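Local coordinates for tRNA (adenine(22)-N(1))-methyltransferase (Bacillus subtilis, PDB 6Q56), which catalyses the S-adenosyl-L-methionine-dependent methylation of adenosine 22 in tRNA, giving N(1)-methyladenosine, at residues K135-L140 / G161-A166; E143-E148 / P180-E185; G175-P180 / E229-V234. The protein carries 2 engineered substitutions. All blocks are in the same frame, centred on the assembly; numbering follows the deposited sequence.

Contact 1 of 3, residues K135-L140 / G161-A166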
loop_
_atom_site.group_PDB
_atom_site.type_symbol
_atom_site.label_atom_id
_atom_site.label_comp_id
_atom_site.label_asym_id
_atom_site.label_seq_id
_atom_site.Cartn_x
_atom_site.Cartn_y
_atom_site.Cartn_z
ATOM N N LYS A 135 -2.434 10.614 -9.755
ATOM C CA LYS A 135 -3.565 11.418 -10.155
ATOM C C LYS A 135 -3.860 12.504 -9.154
ATOM O O LYS A 135 -4.285 13.581 -9.518
ATOM C CB LYS A 135 -4.787 10.520 -10.357
ATOM C CG LYS A 135 -6.125 11.229 -10.329
ATOM C CD LYS A 135 -7.275 10.281 -10.602
ATOM C CE LYS A 135 -7.642 9.464 -9.378
ATOM N NZ LYS A 135 -8.458 10.223 -8.402
ATOM N N GLU A 136 -3.653 12.206 -7.876
ATOM C CA GLU A 136 -3.917 13.176 -6.822
ATOM C C GLU A 136 -2.667 13.988 -6.521
ATOM O O GLU A 136 -2.582 14.660 -5.493
ATOM C CB GLU A 136 -4.396 12.467 -5.554
ATOM C CG GLU A 136 -5.671 11.661 -5.738
ATOM C CD GLU A 136 -6.854 12.523 -6.132
ATOM O OE1 GLU A 136 -6.702 13.763 -6.171
ATOM O OE2 GLU A 136 -7.937 11.963 -6.402
ATOM N N ARG A 137 -1.696 13.923 -7.426
ATOM C CA ARG A 137 -0.296 14.424 -7.728
ATOM C C ARG A 137 0.844 14.031 -6.739
ATOM O O ARG A 137 1.994 14.447 -6.893
ATOM C CB ARG A 137 -0.229 15.948 -8.064
ATOM C CG ARG A 137 -1.058 16.350 -9.274
ATOM C CD ARG A 137 -0.952 17.842 -9.548
ATOM N NE ARG A 137 0.421 18.256 -9.819
ATOM C CZ ARG A 137 0.968 18.282 -11.030
ATOM N NH1 ARG A 137 0.257 17.918 -12.089
ATOM N NH2 ARG A 137 2.226 18.672 -11.184
ATOM N N TYR A 138 0.482 13.233 -5.742
ATOM C CA TYR A 138 1.428 12.777 -4.733
ATOM C C TYR A 138 2.725 12.299 -5.371
ATOM O O TYR A 138 2.769 11.968 -6.556
ATOM C CB TYR A 138 0.816 11.651 -3.897
ATOM C CG TYR A 138 -0.396 12.074 -3.097
ATOM C CD1 TYR A 138 -0.258 12.600 -1.819
ATOM C CD2 TYR A 138 -1.676 11.945 -3.617
ATOM C CE1 TYR A 138 -1.361 12.988 -1.084
ATOM C CE2 TYR A 138 -2.785 12.330 -2.889
ATOM C CZ TYR A 138 -2.623 12.850 -1.622
ATOM O OH TYR A 138 -3.725 13.235 -0.893
ATOM N N ALA A 139 3.779 12.267 -4.566
ATOM C CA ALA A 139 5.079 11.839 -5.013
ATOM C C ALA A 139 5.523 10.657 -4.164
ATOM O O ALA A 139 5.505 10.717 -2.943
ATOM C CB ALA A 139 6.069 12.972 -4.892
ATOM N N LEU A 140 5.926 9.581 -4.819
ATOM C CA LEU A 140 6.407 8.417 -4.110
ATOM C C LEU A 140 7.792 8.762 -3.636
ATOM O O LEU A 140 8.654 9.087 -4.437
ATOM C CB LEU A 140 6.475 7.203 -5.031
ATOM C CG LEU A 140 5.227 6.350 -5.166
ATOM C CD1 LEU A 140 5.328 5.484 -6.409
ATOM C CD2 LEU A 140 5.036 5.503 -3.926
ATOM N N GLY A 161 4.315 16.233 -3.510
ATOM C CA GLY A 161 5.526 16.522 -4.239
ATOM C C GLY A 161 5.322 16.392 -5.732
ATOM O O GLY A 161 4.202 16.427 -6.219
ATOM N N ASP A 162 6.426 16.243 -6.450
ATOM C CA ASP A 162 6.415 16.111 -7.896
ATOM C C ASP A 162 6.240 14.653 -8.269
ATOM O O ASP A 162 7.161 13.865 -8.157
ATOM C CB ASP A 162 7.722 16.660 -8.465
ATOM C CG ASP A 162 7.858 16.447 -9.953
ATOM O OD1 ASP A 162 6.920 15.966 -10.605
ATOM O OD2 ASP A 162 8.932 16.770 -10.476
ATOM N N ARG A 163 5.044 14.322 -8.724
ATOM C CA ARG A 163 4.684 12.956 -9.104
ATOM C C ARG A 163 5.570 12.253 -10.137
ATOM O O ARG A 163 5.680 11.035 -10.120
ATOM C CB ARG A 163 3.245 12.919 -9.606
ATOM C CG ARG A 163 2.994 13.761 -10.837
ATOM C CD ARG A 163 1.543 13.680 -11.241
ATOM N NE ARG A 163 1.263 14.352 -12.496
ATOM C CZ ARG A 163 0.068 14.364 -13.066
ATOM N NH1 ARG A 163 -0.934 13.732 -12.495
ATOM N NH2 ARG A 163 -0.125 14.996 -14.205
ATOM N N ASP A 164 6.184 13.011 -11.035
ATOM C CA ASP A 164 7.033 12.438 -12.072
ATOM C C ASP A 164 8.436 12.109 -11.588
ATOM O O ASP A 164 9.095 11.237 -12.129
ATOM C CB ASP A 164 7.143 13.406 -13.248
ATOM C CG ASP A 164 5.890 13.447 -14.097
ATOM O OD1 ASP A 164 5.214 12.412 -14.217
ATOM O OD2 ASP A 164 5.591 14.518 -14.653
ATOM N N ALA A 165 8.892 12.827 -10.576
ATOM C CA ALA A 165 10.238 12.643 -10.047
ATOM C C ALA A 165 10.657 11.191 -9.865
ATOM O O ALA A 165 11.672 10.762 -10.389
ATOM C CB ALA A 165 10.393 13.390 -8.737
ATOM N N ALA A 166 9.875 10.448 -9.101
ATOM C CA ALA A 166 10.180 9.051 -8.818
ATOM C C ALA A 166 10.203 8.191 -10.072
ATOM O O ALA A 166 10.825 7.138 -10.093
ATOM C CB ALA A 166 9.188 8.488 -7.816
HETATM O O HOH W 1 -4.235 14.363 -12.585
HETATM O O HOH W 2 3.127 9.771 -8.109
#

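Contact 2 of 3, residues E143-E148 / P180-E185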
loop_
_atom_site.group_PDB
_atom_site.type_symbol
_atom_site.label_atom_id
_atom_site.label_comp_id
_atom_site.label_asym_id
_atom_site.label_seq_id
_atom_site.Cartn_x
_atom_site.Cartn_y
_atom_site.Cartn_z
ATOM N N GLU A 143 9.856 3.045 -1.680
ATOM C CA GLU A 143 9.158 1.792 -1.832
ATOM C C GLU A 143 10.050 0.684 -1.339
ATOM O O GLU A 143 11.260 0.748 -1.480
ATOM C CB GLU A 143 8.886 1.488 -3.296
ATOM C CG GLU A 143 7.890 2.371 -4.003
ATOM C CD GLU A 143 7.723 1.961 -5.450
ATOM O OE1 GLU A 143 8.739 1.774 -6.137
ATOM O OE2 GLU A 143 6.579 1.816 -5.890
ATOM N N VAL A 144 9.445 -0.343 -0.777
ATOM C CA VAL A 144 10.186 -1.497 -0.329
ATOM C C VAL A 144 9.371 -2.727 -0.669
ATOM O O VAL A 144 8.151 -2.705 -0.623
ATOM C CB VAL A 144 10.485 -1.480 1.184
ATOM C CG1 VAL A 144 9.216 -1.360 1.987
ATOM C CG2 VAL A 144 11.206 -2.746 1.592
ATOM N N ILE A 145 10.052 -3.799 -1.023
ATOM C CA ILE A 145 9.382 -5.047 -1.301
ATOM C C ILE A 145 10.174 -6.101 -0.571
ATOM O O ILE A 145 11.369 -6.249 -0.774
ATOM C CB ILE A 145 9.259 -5.403 -2.787
ATOM C CG1 ILE A 145 8.397 -6.660 -2.916
ATOM C CG2 ILE A 145 10.624 -5.633 -3.399
ATOM C CD1 ILE A 145 7.957 -7.001 -4.315
ATOM N N LEU A 146 9.490 -6.818 0.298
ATOM C CA LEU A 146 10.112 -7.848 1.089
ATOM C C LEU A 146 9.193 -9.036 1.150
ATOM O O LEU A 146 8.052 -8.961 0.727
ATOM C CB LEU A 146 10.338 -7.324 2.502
ATOM C CG LEU A 146 11.176 -6.055 2.593
ATOM C CD1 LEU A 146 10.947 -5.335 3.908
ATOM C CD2 LEU A 146 12.649 -6.364 2.401
ATOM N N GLU A 147 9.682 -10.135 1.695
ATOM C CA GLU A 147 8.838 -11.300 1.846
ATOM C C GLU A 147 8.839 -11.718 3.307
ATOM O O GLU A 147 9.800 -11.494 4.034
ATOM C CB GLU A 147 9.244 -12.437 0.908
ATOM C CG GLU A 147 10.354 -13.338 1.393
ATOM C CD GLU A 147 10.714 -14.389 0.362
ATOM O OE1 GLU A 147 9.920 -14.596 -0.574
ATOM O OE2 GLU A 147 11.793 -15.003 0.484
ATOM N N GLU A 148 7.731 -12.301 3.727
ATOM C CA GLU A 148 7.575 -12.763 5.086
ATOM C C GLU A 148 6.720 -14.005 5.069
ATOM O O GLU A 148 5.615 -13.995 4.548
ATOM C CB GLU A 148 6.916 -11.696 5.953
ATOM C CG GLU A 148 6.797 -12.086 7.413
ATOM C CD GLU A 148 6.401 -10.929 8.305
ATOM O OE1 GLU A 148 5.969 -9.889 7.782
ATOM O OE2 GLU A 148 6.516 -11.065 9.532
ATOM N N PRO A 180 8.470 2.176 -9.298
ATOM C CA PRO A 180 9.645 2.872 -9.822
ATOM C C PRO A 180 10.894 2.638 -8.986
ATOM O O PRO A 180 11.944 2.367 -9.536
ATOM C CB PRO A 180 9.235 4.342 -9.788
ATOM C CG PRO A 180 8.089 4.421 -8.855
ATOM C CD PRO A 180 7.404 3.104 -8.895
ATOM N N PHE A 181 10.777 2.746 -7.672
ATOM C CA PHE A 181 11.910 2.532 -6.792
ATOM C C PHE A 181 12.269 1.064 -6.818
ATOM O O PHE A 181 13.427 0.701 -6.932
ATOM C CB PHE A 181 11.579 2.945 -5.362
ATOM C CG PHE A 181 11.523 4.426 -5.156
ATOM C CD1 PHE A 181 12.667 5.138 -4.886
ATOM C CD2 PHE A 181 10.326 5.103 -5.226
ATOM C CE1 PHE A 181 12.623 6.501 -4.694
ATOM C CE2 PHE A 181 10.274 6.462 -5.036
ATOM C CZ PHE A 181 11.423 7.165 -4.773
ATOM N N LEU A 182 11.254 0.222 -6.708
ATOM C CA LEU A 182 11.460 -1.213 -6.708
ATOM C C LEU A 182 12.189 -1.646 -7.965
ATOM O O LEU A 182 13.082 -2.473 -7.917
ATOM C CB LEU A 182 10.129 -1.940 -6.569
ATOM C CG LEU A 182 9.403 -1.578 -5.280
ATOM C CD1 LEU A 182 8.089 -2.317 -5.151
ATOM C CD2 LEU A 182 10.292 -1.824 -4.075
ATOM N N ALA A 183 11.794 -1.070 -9.088
ATOM C CA ALA A 183 12.396 -1.391 -10.372
ATOM C C ALA A 183 13.888 -1.088 -10.391
ATOM O O ALA A 183 14.661 -1.865 -10.909
ATOM C CB ALA A 183 11.695 -0.644 -11.491
ATOM N N LYS A 184 14.276 0.045 -9.820
ATOM C CA LYS A 184 15.675 0.445 -9.772
ATOM C C LYS A 184 16.480 -0.498 -8.899
ATOM O O LYS A 184 17.597 -0.875 -9.237
ATOM C CB LYS A 184 15.814 1.860 -9.219
ATOM C CG LYS A 184 15.414 2.961 -10.173
ATOM C CD LYS A 184 15.854 4.306 -9.636
ATOM C CE LYS A 184 14.900 5.415 -10.033
ATOM N NZ LYS A 184 15.202 6.669 -9.294
ATOM N N GLU A 185 15.892 -0.865 -7.770
ATOM C CA GLU A 185 16.519 -1.766 -6.818
ATOM C C GLU A 185 16.719 -3.141 -7.428
ATOM O O GLU A 185 17.816 -3.674 -7.418
ATOM C CB GLU A 185 15.669 -1.885 -5.555
ATOM C CG GLU A 185 16.353 -2.609 -4.415
ATOM C CD GLU A 185 15.509 -2.690 -3.163
ATOM O OE1 GLU A 185 14.277 -2.524 -3.242
ATOM O OE2 GLU A 185 16.091 -2.932 -2.092
HETATM O O HOH W 3 13.266 -0.209 -3.086
HETATM O O HOH W 4 12.871 -3.308 -1.400
#

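Contact 3 of 3, residues G175-P180 / E229-V234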
loop_
_atom_site.group_PDB
_atom_site.type_symbol
_atom_site.label_atom_id
_atom_site.label_comp_id
_atom_site.label_asym_id
_atom_site.label_seq_id
_atom_site.Cartn_x
_atom_site.Cartn_y
_atom_site.Cartn_z
ATOM N N GLY A 175 6.549 1.597 -14.326
ATOM C CA GLY A 175 6.774 2.118 -12.998
ATOM C C GLY A 175 5.580 1.927 -12.095
ATOM O O GLY A 175 5.705 1.473 -10.971
ATOM N N MET A 176 4.409 2.269 -12.605
ATOM C CA MET A 176 3.185 2.160 -11.836
ATOM C C MET A 176 2.815 0.731 -11.489
ATOM O O MET A 176 2.201 0.481 -10.465
ATOM C CB MET A 176 2.034 2.811 -12.588
ATOM C CG MET A 176 2.176 4.306 -12.722
ATOM S SD MET A 176 0.618 5.060 -13.160
ATOM C CE MET A 176 1.088 6.780 -13.161
ATOM N N LEU A 177 3.195 -0.202 -12.345
ATOM C CA LEU A 177 2.874 -1.596 -12.117
ATOM C C LEU A 177 3.822 -2.288 -11.157
ATOM O O LEU A 177 3.390 -2.945 -10.232
ATOM C CB LEU A 177 2.866 -2.361 -13.434
ATOM C CG LEU A 177 2.592 -3.848 -13.265
ATOM C CD1 LEU A 177 1.175 -4.079 -12.783
ATOM C CD2 LEU A 177 2.850 -4.591 -14.555
ATOM N N VAL A 178 5.114 -2.155 -11.385
ATOM C CA VAL A 178 6.074 -2.835 -10.541
ATOM C C VAL A 178 6.714 -1.971 -9.472
ATOM O O VAL A 178 7.292 -2.488 -8.534
ATOM C CB VAL A 178 7.172 -3.486 -11.395
ATOM C CG1 VAL A 178 6.547 -4.411 -12.419
ATOM C CG2 VAL A 178 8.013 -2.437 -12.088
ATOM N N GLY A 179 6.609 -0.661 -9.607
ATOM C CA GLY A 179 7.202 0.229 -8.636
ATOM C C GLY A 179 8.463 0.856 -9.183
ATOM O O GLY A 179 9.425 0.170 -9.503
ATOM N N PRO A 180 8.470 2.176 -9.298
ATOM C CA PRO A 180 9.645 2.872 -9.822
ATOM C C PRO A 180 10.894 2.638 -8.986
ATOM O O PRO A 180 11.944 2.367 -9.536
ATOM C CB PRO A 180 9.235 4.342 -9.788
ATOM C CG PRO A 180 8.089 4.421 -8.855
ATOM C CD PRO A 180 7.404 3.104 -8.895
ATOM N N GLU A 229 5.732 -7.751 -22.499
ATOM C CA GLU A 229 6.822 -6.890 -22.923
ATOM C C GLU A 229 7.206 -5.958 -21.794
ATOM O O GLU A 229 8.381 -5.739 -21.529
ATOM C CB GLU A 229 6.436 -6.082 -24.159
ATOM C CG GLU A 229 7.383 -4.938 -24.472
ATOM C CD GLU A 229 8.789 -5.395 -24.790
ATOM O OE1 GLU A 229 8.960 -6.526 -25.273
ATOM O OE2 GLU A 229 9.722 -4.613 -24.561
ATOM N N LEU A 230 6.193 -5.421 -21.136
ATOM C CA LEU A 230 6.384 -4.507 -20.019
ATOM C C LEU A 230 7.232 -5.153 -18.939
ATOM O O LEU A 230 8.214 -4.582 -18.475
ATOM C CB LEU A 230 5.036 -4.107 -19.433
ATOM C CG LEU A 230 5.038 -2.881 -18.540
ATOM C CD1 LEU A 230 3.622 -2.393 -18.322
ATOM C CD2 LEU A 230 5.715 -3.187 -17.219
ATOM N N LEU A 231 6.842 -6.353 -18.543
ATOM C CA LEU A 231 7.566 -7.078 -17.522
ATOM C C LEU A 231 8.959 -7.439 -18.013
ATOM O O LEU A 231 9.921 -7.390 -17.265
ATOM C CB LEU A 231 6.803 -8.333 -17.111
ATOM C CG LEU A 231 5.513 -8.050 -16.354
ATOM C CD1 LEU A 231 4.824 -9.343 -15.971
ATOM C CD2 LEU A 231 5.791 -7.191 -15.135
ATOM N N LYS A 232 9.064 -7.794 -19.282
ATOM C CA LYS A 232 10.346 -8.156 -19.847
ATOM C C LYS A 232 11.330 -7.000 -19.725
ATOM O O LYS A 232 12.503 -7.205 -19.482
ATOM C CB LYS A 232 10.195 -8.576 -21.306
ATOM C CG LYS A 232 11.489 -9.040 -21.937
ATOM C CD LYS A 232 11.306 -9.460 -23.382
ATOM C CE LYS A 232 12.651 -9.578 -24.082
ATOM N NZ LYS A 232 12.563 -10.268 -25.394
ATOM N N GLU A 233 10.833 -5.783 -19.884
ATOM C CA GLU A 233 11.666 -4.592 -19.803
ATOM C C GLU A 233 12.121 -4.274 -18.382
ATOM O O GLU A 233 13.073 -3.532 -18.189
ATOM C CB GLU A 233 10.925 -3.386 -20.391
ATOM C CG GLU A 233 10.623 -3.497 -21.878
ATOM C CD GLU A 233 9.747 -2.371 -22.397
ATOM O OE1 GLU A 233 9.318 -1.517 -21.597
ATOM O OE2 GLU A 233 9.485 -2.338 -23.614
ATOM N N VAL A 234 11.441 -4.820 -17.384
ATOM C CA VAL A 234 11.818 -4.540 -16.006
ATOM C C VAL A 234 12.699 -5.590 -15.345
ATOM O O VAL A 234 13.289 -5.324 -14.315
ATOM C CB VAL A 234 10.589 -4.341 -15.111
ATOM C CG1 VAL A 234 9.821 -3.104 -15.523
ATOM C CG2 VAL A 234 9.704 -5.563 -15.147
#

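Contact 1 of 3, residues K135-L140 / G161-A166
Arg163 packs on Arg137 and the backbone beside it in a partly buried loop-to-loop contact at the edge of the Rossmann-like methyltransferase sheet. The turn entering edge strand 139-148 meets the loop that follows strand 151-159, the neighbouring antiparallel strand. No direct hydrogen bond links 135-140 to 161-166. CB of Arg163 lies 3.2 Å from O of Tyr138, with CG between the backbone N and the carbonyl carbon (chi1 62°). The chain then runs extended past CA of Arg137. NH1 of Arg137 sits 3.4 Å above the Arg163 guanidinium plane, toward its rim, and the two planes are 37° apart. These like charges probably repel. Arg163 NH1 is held by the carbonyl O of Tyr134, and a water weakly joins it to O of Lys135. An alanine at Arg163 would probably leave the Tyr134 carbonyl without this donor and open a gap beside Arg137. Asp162 OD1 accepts from N of Asp164, an Asx turn. At the start of the loop, CB of Ala139 lies 3.6 Å from C of Gly161. CB of Ala166 meets Leu140 twice, 3.5 Å from its O and 4.1 Å from its CB.

Contact 2 of 3, residues E143-E148 / P180-E185
Glu143 reaches from edge strand 139-148 to the first turn of helix 180-185 and places OE1 of its carboxylate at the backbone N-H groups of Phe181 and Leu182. The strand belongs to the Rossmann-like methyltransferase sheet, and the helix packs beside it. The two axes approach to 7.3 Å, with 60° between their directions. The Glu143 chain is extended beyond CG, which lets the carboxylate reach the helix start. OE1 accepts from N of Leu182 at 3.0 Å, with the donor roughly in line with the CD-OE1 bond. A second, weak bond comes from N of Phe181 at 2.7 Å, with a bent N-H...O angle of 126°. The start of the helix would probably stabilise the negative charge. OE2 has a different partner, the NE of Arg130, in a salt bridge. The carboxylate is therefore gripped from both the 180-185 helix and helix 127-135.

The flat and apolar groups pack round this acid. The Pro180 side chain crosses that of Glu143 at about a right angle, and its CD touches both carboxylate oxygens. The Phe181 ring turns its edge to Glu143, with OE1 near the ring plane. The carboxylate and ring planes are 66° apart. Leu182 lies against the other end of the acid, its CG and CD2 each 3.7 Å from CB of Glu143. Two waters lie between the strand and Glu185, but their modelled distances to its OE1 are very short, so this link is doubtful. Ile145 and Leu182 cross at about a right angle, and Phe190 of helix 188-210 touches both. CD2 of Leu182 continues over the strand backbone, 3.6 Å from both C of Val144 and N of Ile145.

Contact 3 of 3, residues G175-P180 / E229-V234
The nearest backbone approach is between Val178 and Val234, whose CA atoms are 8.1 Å apart, so the end of helix 172-178 meets helix 215-234 through side chains alone. Leu177 and Val178 face Leu230, Leu231 and Val234. All the contacts are between methyl groups, and no hydrogen bond crosses. CB of Leu177 already points at helix 215-234, and chi1 (178°) sets CG anti to the backbone N. Its CD2 touches two leucines, with CD2 of Leu231 at 4.0 Å and CD2 of Leu230 at 4.2 Å. The Leu177 side chain crosses that of Leu231 at about a right angle and that of Leu230 obliquely. Leu231 thus presents one methyl, CD2, to two neighbours, since CG1 of Val178 is also 4.0 Å from it.

This is helix-to-helix packing in the C-terminal helical part of the chain, beyond the strands of the methyltransferase sheet. The long helix 188-210 adjoins the contact. Its Trp194 touches both Val178 and Leu231, and its Phe190 touches Val178. From helix 127-135, Val127 packs on Leu177.

Gly179 ends helix 172-178 and stands at the N-cap position of helix 180-185. Its positive phi of 104° and psi of 118° would jam a CB against the carbonyl O of Val178, which calls for glycine here. Its N still bonds back to O of Gly175, closing the last turn. One residue earlier, Val178 and Val234 reach toward each other tip to tip, with CG2 of Val178 3.9 Å from CG1 of Val234.

Contacts 2 and 3 are buried, whereas contact 1 is only partly so and has several exposed residues. Contacts 1 and 2 both use strand 139-148, near its start and farther along it. They touch where Phe181 and Pro180 pack on Leu140 and Ala166. Contacts 2 and 3 share Pro180, because helices 172-178 and 180-185 follow each other with Gly179 between them. The chemistry changes with place. Contact 1 brings two like-charged arginines together near the surface, with water between the segments. Contact 2 buries a carboxylate at a helix start beside apolar side chains. Contact 3, between helices, is made entirely by leucine and valine methyls.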